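Local coordinates for peptide-binding protein (Photobacterium damsela subsp. piscicida, PDB 6SQX), which probably acts as a secreted NlpC/P60 cysteine endopeptidase that cleaves the peptidoglycan of potentially competing bacteria, at residues A[353-364]-A[463-471]; A[305-313]-A[433-441]. All coordinates share one frame; numbering follows the deposited sequence.

Contact 1: residues A[353-364]-A[463-471]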
# COMPACT_ATOMS: atom_id res chain seq x y z
N ILE A 353 -3.08 -18.29 -5.94
CA ILE A 353 -4.04 -18.20 -4.84
C ILE A 353 -4.58 -19.59 -4.52
O ILE A 353 -4.80 -20.43 -5.41
CB ILE A 353 -5.17 -17.23 -5.17
CG1 ILE A 353 -5.95 -16.86 -3.91
CG2 ILE A 353 -6.13 -17.80 -6.25
CD1 ILE A 353 -6.89 -15.68 -4.11
N TYR A 354 -4.78 -19.85 -3.23
CA TYR A 354 -5.42 -21.06 -2.74
C TYR A 354 -6.66 -20.61 -1.98
O TYR A 354 -6.55 -20.05 -0.87
CB TYR A 354 -4.48 -21.85 -1.84
CG TYR A 354 -5.11 -23.07 -1.25
CD1 TYR A 354 -5.58 -24.10 -2.06
CD2 TYR A 354 -5.26 -23.20 0.12
CE1 TYR A 354 -6.17 -25.22 -1.52
CE2 TYR A 354 -5.85 -24.33 0.68
CZ TYR A 354 -6.31 -25.33 -0.15
OH TYR A 354 -6.89 -26.45 0.39
N SER A 355 -7.84 -20.85 -2.55
CA SER A 355 -9.09 -20.44 -1.94
C SER A 355 -9.62 -21.52 -1.00
O SER A 355 -9.73 -22.69 -1.38
CB SER A 355 -10.15 -20.14 -3.01
OG SER A 355 -11.45 -20.11 -2.44
N MET A 356 -9.98 -21.11 0.21
CA MET A 356 -10.57 -21.98 1.21
C MET A 356 -12.06 -21.69 1.39
O MET A 356 -12.64 -21.96 2.44
CB MET A 356 -9.81 -21.86 2.53
CG MET A 356 -8.48 -22.59 2.50
SD MET A 356 -7.38 -22.16 3.85
CE MET A 356 -6.55 -20.76 3.10
N TYR A 357 -12.68 -21.15 0.33
CA TYR A 357 -14.12 -20.91 0.29
C TYR A 357 -14.93 -22.15 0.64
O TYR A 357 -15.98 -22.06 1.29
CB TYR A 357 -14.49 -20.47 -1.14
CG TYR A 357 -15.97 -20.41 -1.45
CD1 TYR A 357 -16.74 -19.34 -1.04
CD2 TYR A 357 -16.59 -21.41 -2.18
CE1 TYR A 357 -18.09 -19.26 -1.31
CE2 TYR A 357 -17.93 -21.35 -2.46
CZ TYR A 357 -18.68 -20.27 -2.04
OH TYR A 357 -20.03 -20.20 -2.33
N ASP A 358 -14.50 -23.33 0.20
CA ASP A 358 -15.30 -24.51 0.47
C ASP A 358 -14.90 -25.22 1.75
O ASP A 358 -15.27 -26.37 1.95
CB ASP A 358 -15.28 -25.46 -0.73
CG ASP A 358 -13.88 -25.87 -1.12
OD1 ASP A 358 -12.90 -25.32 -0.57
OD2 ASP A 358 -13.76 -26.75 -2.01
N GLN A 359 -14.15 -24.55 2.64
CA GLN A 359 -13.57 -25.22 3.79
C GLN A 359 -14.05 -24.59 5.09
O GLN A 359 -14.21 -23.37 5.18
CB GLN A 359 -12.06 -25.24 3.71
CG GLN A 359 -11.59 -25.69 2.35
CD GLN A 359 -10.25 -26.34 2.39
OE1 GLN A 359 -9.96 -27.12 3.30
NE2 GLN A 359 -9.42 -26.05 1.38
N SER A 360 -14.28 -25.43 6.09
CA SER A 360 -14.87 -24.97 7.34
C SER A 360 -13.83 -24.23 8.17
O SER A 360 -12.62 -24.27 7.89
CB SER A 360 -15.38 -26.16 8.15
OG SER A 360 -14.29 -26.97 8.59
N GLU A 361 -14.31 -23.54 9.20
CA GLU A 361 -13.41 -22.94 10.18
C GLU A 361 -12.42 -23.97 10.69
O GLU A 361 -11.22 -23.69 10.80
CB GLU A 361 -14.21 -22.37 11.34
CG GLU A 361 -13.36 -21.89 12.49
CD GLU A 361 -14.19 -21.27 13.60
OE1 GLU A 361 -15.43 -21.21 13.47
OE2 GLU A 361 -13.57 -20.84 14.61
N GLU A 362 -12.90 -25.17 11.01
CA GLU A 362 -12.02 -26.20 11.51
C GLU A 362 -10.93 -26.53 10.51
O GLU A 362 -9.75 -26.65 10.87
CB GLU A 362 -12.84 -27.44 11.88
CG GLU A 362 -13.76 -27.26 13.10
CD GLU A 362 -14.89 -26.22 12.90
OE1 GLU A 362 -15.24 -25.53 13.90
OE2 GLU A 362 -15.42 -26.09 11.76
N GLN A 363 -11.29 -26.67 9.23
CA GLN A 363 -10.29 -27.01 8.21
C GLN A 363 -9.30 -25.87 8.01
O GLN A 363 -8.10 -26.11 7.84
CB GLN A 363 -10.98 -27.35 6.89
CG GLN A 363 -11.66 -28.69 6.89
CD GLN A 363 -12.52 -28.89 5.67
OE1 GLN A 363 -13.39 -28.07 5.37
NE2 GLN A 363 -12.27 -29.97 4.94
N ARG A 364 -9.79 -24.62 8.02
CA ARG A 364 -8.90 -23.47 7.87
C ARG A 364 -7.88 -23.41 9.01
O ARG A 364 -6.69 -23.16 8.79
CB ARG A 364 -9.72 -22.17 7.81
CG ARG A 364 -10.59 -22.06 6.55
CD ARG A 364 -11.64 -20.99 6.70
NE ARG A 364 -12.47 -20.88 5.49
CZ ARG A 364 -13.31 -19.88 5.25
NH1 ARG A 364 -13.47 -18.91 6.12
NH2 ARG A 364 -14.00 -19.86 4.10
N TRP A 463 -12.11 -15.93 10.72
CA TRP A 463 -12.07 -17.35 10.34
C TRP A 463 -13.33 -17.79 9.63
O TRP A 463 -13.31 -18.85 8.97
CB TRP A 463 -11.91 -18.25 11.58
CG TRP A 463 -10.54 -18.21 12.20
CD1 TRP A 463 -10.18 -17.60 13.39
CD2 TRP A 463 -9.34 -18.78 11.66
NE1 TRP A 463 -8.85 -17.79 13.61
CE2 TRP A 463 -8.30 -18.50 12.57
CE3 TRP A 463 -9.04 -19.50 10.49
CZ2 TRP A 463 -6.99 -18.93 12.37
CZ3 TRP A 463 -7.75 -19.94 10.30
CH2 TRP A 463 -6.73 -19.66 11.24
N ASN A 464 -14.43 -17.03 9.76
CA ASN A 464 -15.69 -17.39 9.12
C ASN A 464 -15.98 -16.57 7.87
O ASN A 464 -17.09 -16.63 7.33
CB ASN A 464 -16.85 -17.28 10.11
CG ASN A 464 -16.70 -18.22 11.28
OD1 ASN A 464 -16.76 -17.79 12.45
ND2 ASN A 464 -16.47 -19.51 10.98
N ALA A 465 -14.99 -15.81 7.38
CA ALA A 465 -15.20 -15.01 6.17
C ALA A 465 -15.60 -15.90 5.00
O ALA A 465 -15.10 -17.02 4.86
CB ALA A 465 -13.92 -14.22 5.86
N VAL A 466 -16.50 -15.41 4.16
CA VAL A 466 -16.94 -16.22 3.02
C VAL A 466 -15.75 -16.50 2.10
O VAL A 466 -15.53 -17.63 1.65
CB VAL A 466 -18.10 -15.53 2.28
CG1 VAL A 466 -18.42 -16.29 1.01
CG2 VAL A 466 -19.35 -15.44 3.19
N GLY A 467 -14.98 -15.45 1.81
CA GLY A 467 -13.72 -15.58 1.08
C GLY A 467 -12.56 -15.65 2.05
O GLY A 467 -12.45 -14.83 2.98
N PHE A 468 -11.68 -16.61 1.82
CA PHE A 468 -10.55 -16.82 2.72
C PHE A 468 -9.49 -17.55 1.91
O PHE A 468 -9.77 -18.62 1.37
CB PHE A 468 -11.04 -17.68 3.90
CG PHE A 468 -10.03 -17.85 5.02
CD1 PHE A 468 -8.92 -18.67 4.87
CD2 PHE A 468 -10.24 -17.22 6.23
CE1 PHE A 468 -8.01 -18.83 5.92
CE2 PHE A 468 -9.33 -17.36 7.28
CZ PHE A 468 -8.21 -18.15 7.13
N ASN A 469 -8.31 -16.96 1.77
CA ASN A 469 -7.33 -17.46 0.80
C ASN A 469 -5.94 -17.35 1.38
O ASN A 469 -5.68 -16.49 2.21
CB ASN A 469 -7.30 -16.64 -0.50
CG ASN A 469 -8.67 -16.26 -0.99
OD1 ASN A 469 -9.41 -17.11 -1.50
ND2 ASN A 469 -9.05 -15.00 -0.84
N THR A 470 -5.03 -18.19 0.92
CA THR A 470 -3.61 -18.02 1.15
C THR A 470 -2.90 -17.91 -0.19
O THR A 470 -3.28 -18.58 -1.16
CB THR A 470 -3.00 -19.17 1.97
OG1 THR A 470 -3.26 -20.42 1.33
CG2 THR A 470 -3.56 -19.18 3.40
N THR A 471 -1.86 -17.09 -0.24
CA THR A 471 -1.06 -16.90 -1.45
C THR A 471 0.42 -16.93 -1.06
O THR A 471 0.89 -16.03 -0.36
CB THR A 471 -1.41 -15.57 -2.12
OG1 THR A 471 -2.84 -15.47 -2.32
CG2 THR A 471 -0.66 -15.40 -3.46
O HOH W 1 -12.07 -17.64 -1.27
O HOH W 2 -17.01 -19.77 2.46
O HOH W 3 -15.59 -18.65 15.07
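Tyr354 and Thr470 form an antiparallel hydrogen-bonded pair (Tyr354 N to Thr470 O 2.9 Å, Thr470 N to Tyr354 O 3.0 Å), and Met356 N extends the pairing to Phe468 O at 2.8 Å. Beyond the strands the contact shows how one arginine can tie a turn to a loop. Arg364 lays its CD over the face of the Phe468 ring, 4.0 Å from the centroid, in a CH-pi contact. Its chain runs extended from CG to NE, which carries the guanidinium past the ring to three carbonyls. Arg364 NH1 and NH2 grip Ala465 O end-on, at 2.8 Å from NH1; NH1 also reaches Trp463 O from above that carbonyl's plane, while NE and NH2 hold Met356 O side-on. Met356 bends at chi3 (-88°), bringing CE to the edge of the same ring, 3.6 Å from Phe468 CD1, and against Thr470 CG2. At the far end Asn464 ND2 donates to Glu361 OE1 (3.2 Å) from above the carboxylate plane; Glu361 OE2 pairs with Lys365. Strand 353-355 borders the sheet, with 467-472 between it and 382-387, while Leu367 and Leu368 of helix 361-370 pack on Met356 and Phe468.

Contact 2: residues A[305-313]-A[433-441]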
# COMPACT_ATOMS: atom_id res chain seq x y z
N ILE A 305 9.23 -4.81 10.41
CA ILE A 305 7.89 -5.00 10.98
C ILE A 305 7.72 -4.16 12.24
O ILE A 305 6.73 -3.43 12.40
CB ILE A 305 7.64 -6.49 11.26
CG1 ILE A 305 7.32 -7.21 9.93
CG2 ILE A 305 6.51 -6.69 12.27
CD1 ILE A 305 7.35 -8.71 10.05
N ASN A 306 8.71 -4.22 13.13
CA ASN A 306 8.58 -3.48 14.38
C ASN A 306 8.46 -1.98 14.14
O ASN A 306 7.81 -1.28 14.93
CB ASN A 306 9.80 -3.80 15.26
CG ASN A 306 9.65 -5.14 15.98
OD1 ASN A 306 8.60 -5.80 15.86
ND2 ASN A 306 10.71 -5.58 16.71
N ASN A 307 9.12 -1.46 13.10
CA ASN A 307 9.05 -0.02 12.82
C ASN A 307 7.66 0.43 12.36
O ASN A 307 7.36 1.64 12.44
CB ASN A 307 10.05 0.39 11.75
CG ASN A 307 11.49 0.36 12.25
OD1 ASN A 307 11.76 0.34 13.46
ND2 ASN A 307 12.42 0.38 11.32
N TYR A 308 6.83 -0.49 11.84
CA TYR A 308 5.49 -0.12 11.39
C TYR A 308 4.42 -0.26 12.46
O TYR A 308 3.34 0.34 12.32
CB TYR A 308 5.04 -0.96 10.16
CG TYR A 308 5.84 -0.63 8.92
CD1 TYR A 308 5.69 0.60 8.27
CD2 TYR A 308 6.73 -1.58 8.37
CE1 TYR A 308 6.44 0.91 7.15
CE2 TYR A 308 7.51 -1.27 7.24
CZ TYR A 308 7.34 -0.03 6.64
OH TYR A 308 8.10 0.29 5.53
N ILE A 309 4.69 -1.08 13.49
CA ILE A 309 3.67 -1.33 14.50
C ILE A 309 3.27 -0.02 15.15
O ILE A 309 4.13 0.80 15.51
CB ILE A 309 4.17 -2.34 15.54
CG1 ILE A 309 4.37 -3.74 14.89
CG2 ILE A 309 3.23 -2.36 16.76
CD1 ILE A 309 5.00 -4.81 15.82
N GLY A 310 1.98 0.19 15.28
CA GLY A 310 1.43 1.41 15.82
C GLY A 310 1.14 2.50 14.79
O GLY A 310 0.51 3.52 15.15
N MET A 311 1.55 2.33 13.51
CA MET A 311 1.16 3.31 12.50
C MET A 311 -0.36 3.32 12.35
O MET A 311 -0.96 2.24 12.22
CB MET A 311 1.79 2.86 11.19
CG MET A 311 1.33 3.72 10.02
SD MET A 311 2.19 3.39 8.44
CE MET A 311 1.92 1.61 8.23
N PRO A 312 -1.01 4.47 12.41
CA PRO A 312 -2.47 4.48 12.23
C PRO A 312 -2.86 3.87 10.89
O PRO A 312 -2.12 3.94 9.90
CB PRO A 312 -2.83 5.98 12.27
CG PRO A 312 -1.67 6.64 12.97
CD PRO A 312 -0.45 5.82 12.63
N TYR A 313 -4.06 3.29 10.87
CA TYR A 313 -4.66 2.81 9.61
C TYR A 313 -5.08 4.00 8.77
O TYR A 313 -5.93 4.81 9.18
CB TYR A 313 -5.89 1.97 9.95
CG TYR A 313 -6.57 1.39 8.71
CD1 TYR A 313 -7.51 2.16 7.97
CD2 TYR A 313 -6.24 0.11 8.25
CE1 TYR A 313 -8.11 1.64 6.84
CE2 TYR A 313 -6.83 -0.40 7.11
CZ TYR A 313 -7.74 0.37 6.42
OH TYR A 313 -8.37 -0.15 5.26
N LEU A 433 -12.97 -1.67 16.88
CA LEU A 433 -11.90 -0.87 16.29
C LEU A 433 -10.51 -1.31 16.74
O LEU A 433 -10.25 -1.50 17.94
CB LEU A 433 -12.04 0.60 16.68
CG LEU A 433 -13.26 1.38 16.21
CD1 LEU A 433 -13.07 2.83 16.70
CD2 LEU A 433 -13.39 1.34 14.67
N VAL A 434 -9.60 -1.39 15.77
CA VAL A 434 -8.18 -1.59 15.99
C VAL A 434 -7.45 -0.35 15.50
O VAL A 434 -6.97 0.46 16.30
CB VAL A 434 -7.70 -2.89 15.30
CG1 VAL A 434 -6.17 -3.06 15.49
CG2 VAL A 434 -8.48 -4.06 15.89
N GLY A 435 -7.44 -0.12 14.19
CA GLY A 435 -7.08 1.19 13.68
C GLY A 435 -5.60 1.49 13.63
O GLY A 435 -5.23 2.68 13.51
N GLN A 436 -4.75 0.47 13.69
CA GLN A 436 -3.30 0.64 13.68
C GLN A 436 -2.68 -0.66 13.21
O GLN A 436 -3.28 -1.73 13.38
CB GLN A 436 -2.70 1.03 15.05
CG GLN A 436 -3.07 0.07 16.18
CD GLN A 436 -2.36 0.36 17.49
OE1 GLN A 436 -1.13 0.38 17.54
NE2 GLN A 436 -3.13 0.57 18.56
N THR A 437 -1.47 -0.57 12.64
CA THR A 437 -0.73 -1.76 12.26
C THR A 437 -0.31 -2.54 13.51
O THR A 437 0.26 -1.96 14.46
CB THR A 437 0.51 -1.38 11.43
OG1 THR A 437 0.07 -0.96 10.11
CG2 THR A 437 1.51 -2.51 11.25
N LEU A 438 -0.54 -3.85 13.50
CA LEU A 438 -0.22 -4.71 14.63
C LEU A 438 0.14 -6.10 14.15
O LEU A 438 -0.20 -6.50 13.02
CB LEU A 438 -1.42 -4.91 15.56
CG LEU A 438 -1.93 -3.72 16.35
CD1 LEU A 438 -3.18 -4.18 17.09
CD2 LEU A 438 -0.88 -3.19 17.36
N ILE A 439 0.80 -6.86 15.02
CA ILE A 439 0.80 -8.32 14.89
C ILE A 439 -0.42 -8.85 15.64
O ILE A 439 -0.63 -8.48 16.79
CB ILE A 439 2.09 -8.94 15.46
CG1 ILE A 439 3.31 -8.36 14.75
CG2 ILE A 439 2.06 -10.49 15.34
CD1 ILE A 439 4.60 -8.63 15.51
N THR A 440 -1.29 -9.61 14.97
CA THR A 440 -2.53 -10.05 15.61
C THR A 440 -2.75 -11.54 15.36
O THR A 440 -2.22 -12.11 14.40
CB THR A 440 -3.75 -9.30 15.06
OG1 THR A 440 -3.97 -9.71 13.69
CG2 THR A 440 -3.58 -7.82 15.07
N PRO A 441 -3.59 -12.19 16.17
CA PRO A 441 -4.16 -13.48 15.74
C PRO A 441 -4.84 -13.29 14.39
O PRO A 441 -5.31 -12.21 14.07
CB PRO A 441 -5.21 -13.78 16.82
CG PRO A 441 -4.67 -13.02 18.07
CD PRO A 441 -4.15 -11.73 17.46
O HOH W 4 -1.44 1.21 9.33
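Thr437 fits against the turn from Tyr308 to Met311, and the contact illustrates how backbone bonds can join a loop to the turn after a helix with few side chains. Gly310 N donates to Thr437 O at 2.9 Å, almost straight at 176°, and Thr437 N returns a bond to Met311 O, lying in that carbonyl's plane. The third bond, Tyr313 N to Gly435 O (3.0 Å), arrives well above the carbonyl plane. Between these bonds Pro312 and Gln436 make a single backbone bridge.

The tight part is the buried side of Thr437. Thr437 CB lies 3.4 Å from Tyr308 O, and CG2, set anti to the backbone N (OG1 at chi1 -73°), meets Tyr308 CB. Thr437 OG1 lies 3.7 Å from Met311 CE and shares a water with Met311 O. Leu327 of helix 326-334 and Phe414 of strand 408-415 also touch this threonine. Apolar packing continues where Ile309 CD1 meets Ile439 CD1 at 3.9 Å. The solvent side is narrow: beside exposed Pro312, Gln436 reaches across exposed Gly310, whose positive phi (90°) suits glycine, with OE1 3.3 Å from Gly310 CA.

The Tyr313 hydroxyl is hydrogen-bonded to the cysteinesulfonic acid at position 324. Helix 298-308 packs beside strand 438-441, one of the sheet's two outermost strands and next to 408-415, with Phe414 also touching Ile305 and Tyr308.

In the fold
Contacts 1 and 2 exemplify two ways of treating the borders of a single antiparallel sheet. Contact 1 pairs the edge strand 353-355 with 467-472, whereas contact 2 sets a helix and turn beside the opposite edge strand, 438-441; strands 382-387, 395-405 and 408-415 lie between 467-472 and 438-441. Their centres lie 23 Å apart and their nearest atoms about 6 Å, without touching; along the chain their segments alternate. Contact 2 is tied to the probable active site of this NlpC/P60 domain through Tyr313, which is hydrogen-bonded to the cysteine at position 324, probably the family's nucleophile, here oxidised to cysteinesulfonic acid. Contact 1 joins the sheet's other border to helix 361-370.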